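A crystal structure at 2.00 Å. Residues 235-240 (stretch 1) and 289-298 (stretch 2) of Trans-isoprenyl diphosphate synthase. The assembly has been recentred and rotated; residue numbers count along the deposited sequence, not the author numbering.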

# COMPACT_ATOMS: atom_id res chain seq x y z
N LEU B 235 -22.25 -12.31 9.40
CA LEU B 235 -21.70 -13.60 8.93
C LEU B 235 -20.53 -14.12 9.77
O LEU B 235 -20.30 -15.32 9.84
CB LEU B 235 -21.31 -13.53 7.44
CG LEU B 235 -22.47 -13.68 6.45
CD1 LEU B 235 -21.99 -13.44 5.03
CD2 LEU B 235 -23.13 -15.06 6.57
N ASP B 236 -19.79 -13.22 10.41
CA ASP B 236 -18.68 -13.63 11.24
C ASP B 236 -19.13 -14.49 12.43
O ASP B 236 -18.42 -15.38 12.88
CB ASP B 236 -17.88 -12.43 11.74
CG ASP B 236 -16.40 -12.77 11.95
OD1 ASP B 236 -15.71 -13.07 10.95
OD2 ASP B 236 -15.94 -12.74 13.10
N TYR B 237 -20.33 -14.20 12.94
CA TYR B 237 -20.90 -15.00 14.01
C TYR B 237 -21.76 -16.13 13.46
O TYR B 237 -21.61 -17.28 13.87
CB TYR B 237 -21.67 -14.11 14.99
CG TYR B 237 -20.75 -13.27 15.84
CD1 TYR B 237 -20.17 -13.79 17.00
CD2 TYR B 237 -20.42 -11.96 15.47
CE1 TYR B 237 -19.31 -13.04 17.77
CE2 TYR B 237 -19.56 -11.19 16.25
CZ TYR B 237 -19.01 -11.76 17.41
OH TYR B 237 -18.16 -11.04 18.21
N GLY B 238 -22.62 -15.82 12.49
CA GLY B 238 -23.63 -16.76 12.00
C GLY B 238 -23.29 -17.64 10.81
O GLY B 238 -24.06 -18.54 10.47
N GLY B 239 -22.15 -17.40 10.16
CA GLY B 239 -21.78 -18.17 8.96
C GLY B 239 -20.95 -19.42 9.25
O GLY B 239 -20.43 -19.59 10.35
N ALA B 240 -20.82 -20.28 8.24
CA ALA B 240 -19.94 -21.45 8.36
C ALA B 240 -18.64 -21.20 7.62
O ALA B 240 -18.64 -20.68 6.49
CB ALA B 240 -20.61 -22.69 7.81
N ASP B 289 -15.82 -20.09 24.63
CA ASP B 289 -16.27 -18.69 24.73
C ASP B 289 -16.95 -18.22 23.43
O ASP B 289 -17.93 -17.47 23.48
CB ASP B 289 -15.11 -17.75 25.11
CG ASP B 289 -14.66 -17.92 26.56
OD1 ASP B 289 -13.47 -18.24 26.77
OD2 ASP B 289 -15.47 -17.74 27.49
N PHE B 290 -16.43 -18.67 22.28
CA PHE B 290 -17.03 -18.32 20.98
C PHE B 290 -18.43 -18.92 20.79
O PHE B 290 -19.34 -18.21 20.37
CB PHE B 290 -16.12 -18.64 19.78
CG PHE B 290 -16.80 -18.45 18.44
CD1 PHE B 290 -17.29 -17.19 18.07
CD2 PHE B 290 -16.99 -19.52 17.58
CE1 PHE B 290 -17.96 -17.02 16.85
CE2 PHE B 290 -17.64 -19.36 16.36
CZ PHE B 290 -18.13 -18.10 15.99
N ARG B 291 -18.58 -20.20 21.11
CA ARG B 291 -19.88 -20.88 21.03
C ARG B 291 -20.93 -20.21 21.92
O ARG B 291 -22.08 -20.08 21.51
CB ARG B 291 -19.76 -22.36 21.38
CG ARG B 291 -19.50 -23.29 20.19
CD ARG B 291 -18.01 -23.54 19.96
NE ARG B 291 -17.36 -24.16 21.12
CZ ARG B 291 -16.18 -24.78 21.09
NH1 ARG B 291 -15.50 -24.87 19.95
NH2 ARG B 291 -15.68 -25.31 22.19
N ARG B 292 -20.51 -19.78 23.11
CA ARG B 292 -21.37 -19.03 24.03
C ARG B 292 -21.77 -17.67 23.45
O ARG B 292 -22.94 -17.26 23.55
CB ARG B 292 -20.67 -18.84 25.38
N ALA B 293 -20.81 -16.98 22.83
CA ALA B 293 -21.06 -15.67 22.21
C ALA B 293 -21.99 -15.77 20.99
O ALA B 293 -22.95 -14.99 20.89
CB ALA B 293 -19.74 -15.00 21.82
N ARG B 294 -21.71 -16.72 20.10
CA ARG B 294 -22.52 -17.00 18.92
C ARG B 294 -24.00 -17.25 19.26
O ARG B 294 -24.89 -16.74 18.58
CB ARG B 294 -21.92 -18.17 18.11
CG ARG B 294 -22.89 -18.92 17.19
CD ARG B 294 -22.23 -20.11 16.50
NE ARG B 294 -21.67 -19.72 15.20
CZ ARG B 294 -21.02 -20.53 14.36
NH1 ARG B 294 -20.56 -20.05 13.21
NH2 ARG B 294 -20.83 -21.81 14.67
N GLU B 295 -24.24 -18.00 20.34
CA GLU B 295 -25.60 -18.27 20.80
C GLU B 295 -26.30 -17.02 21.34
O GLU B 295 -27.46 -16.75 21.00
CB GLU B 295 -25.62 -19.41 21.84
CG GLU B 295 -25.26 -20.80 21.29
CD GLU B 295 -26.27 -21.37 20.30
OE1 GLU B 295 -25.87 -22.23 19.48
OE2 GLU B 295 -27.46 -20.96 20.32
N LEU B 296 -25.58 -16.24 22.15
CA LEU B 296 -26.08 -14.98 22.70
C LEU B 296 -26.31 -13.88 21.66
O LEU B 296 -27.08 -12.96 21.91
CB LEU B 296 -25.14 -14.44 23.78
CG LEU B 296 -25.42 -14.85 25.23
CD1 LEU B 296 -24.14 -14.86 26.04
CD2 LEU B 296 -26.48 -13.95 25.87
N ILE B 297 -25.62 -13.97 20.52
CA ILE B 297 -25.81 -13.00 19.43
C ILE B 297 -27.02 -13.36 18.55
O ILE B 297 -27.79 -12.46 18.15
CB ILE B 297 -24.47 -12.70 18.66
CG1 ILE B 297 -23.65 -11.70 19.47
CG2 ILE B 297 -24.74 -12.12 17.25
CD1 ILE B 297 -22.18 -11.96 19.56
N ILE B 298 -27.21 -14.66 18.28
CA ILE B 298 -28.39 -15.12 17.52
C ILE B 298 -29.65 -14.92 18.36
O ILE B 298 -30.56 -14.18 17.97
CB ILE B 298 -28.28 -16.60 17.04
CG1 ILE B 298 -27.09 -16.79 16.10
CG2 ILE B 298 -29.59 -17.04 16.34
CD1 ILE B 298 -26.84 -18.24 15.64

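The contact turns on Tyr237, in the last turn of a helix that ends just beyond it, set against a second helix whose residues Phe290, Arg294 and Ile297 meet it from successive turns. Its backbone lies close to the second helix, with Tyr237 CA 5.5 Å from Arg294 CA. The CA-to-CB bond points sideways, and chi1 in m with chi2 at -84° carries the ring along the flank of that helix.

There a methyl group lies over one face of the ring. Ile297 directs its CA-to-CB bond toward stretch 1, and its CD1 sits 3.8 Å from the centroid of the Tyr237 ring, 20° off the normal, a CH-pi contact. Ile297 keeps chi1 in m, but chi2 is off-well at 138°; that setting places CD1 over the ring, within 3.6 Å of Tyr237 CE1. Phe290 begins sideways and comes nearer at its end: with chi1 in t, its CE1 reaches 3.9 Å from Tyr237 CD1, which lies at the edge of the Phe290 ring.

Arg294 supplies the polar part. Chi1 and chi2, both t, extend the chain, and chi3 at -92°, between wells, turns the guanidinium so that its edge meets the helix end. Tyr237 O, in the last turn of its helix, accepts two hydrogen bonds from this one side chain: from Arg294 NE at 2.8 Å and 158°, and from Arg294 NH1 at 3.0 Å and 138°. Gly239 O also lies 2.9 Å from Arg294 NH1, but the angle is too poor for a hydrogen bond.

Gly239 leaves helical phi/psi while its N still bonds to Leu235 O at 2.8 Å. In this conformation an ideal CB on Gly239 would clash with Leu235 O, also at 2.8 Å. In this contact, apolar packing on the tyrosine ring and arginine hydrogen bonds to the same residue's carbonyl occur together.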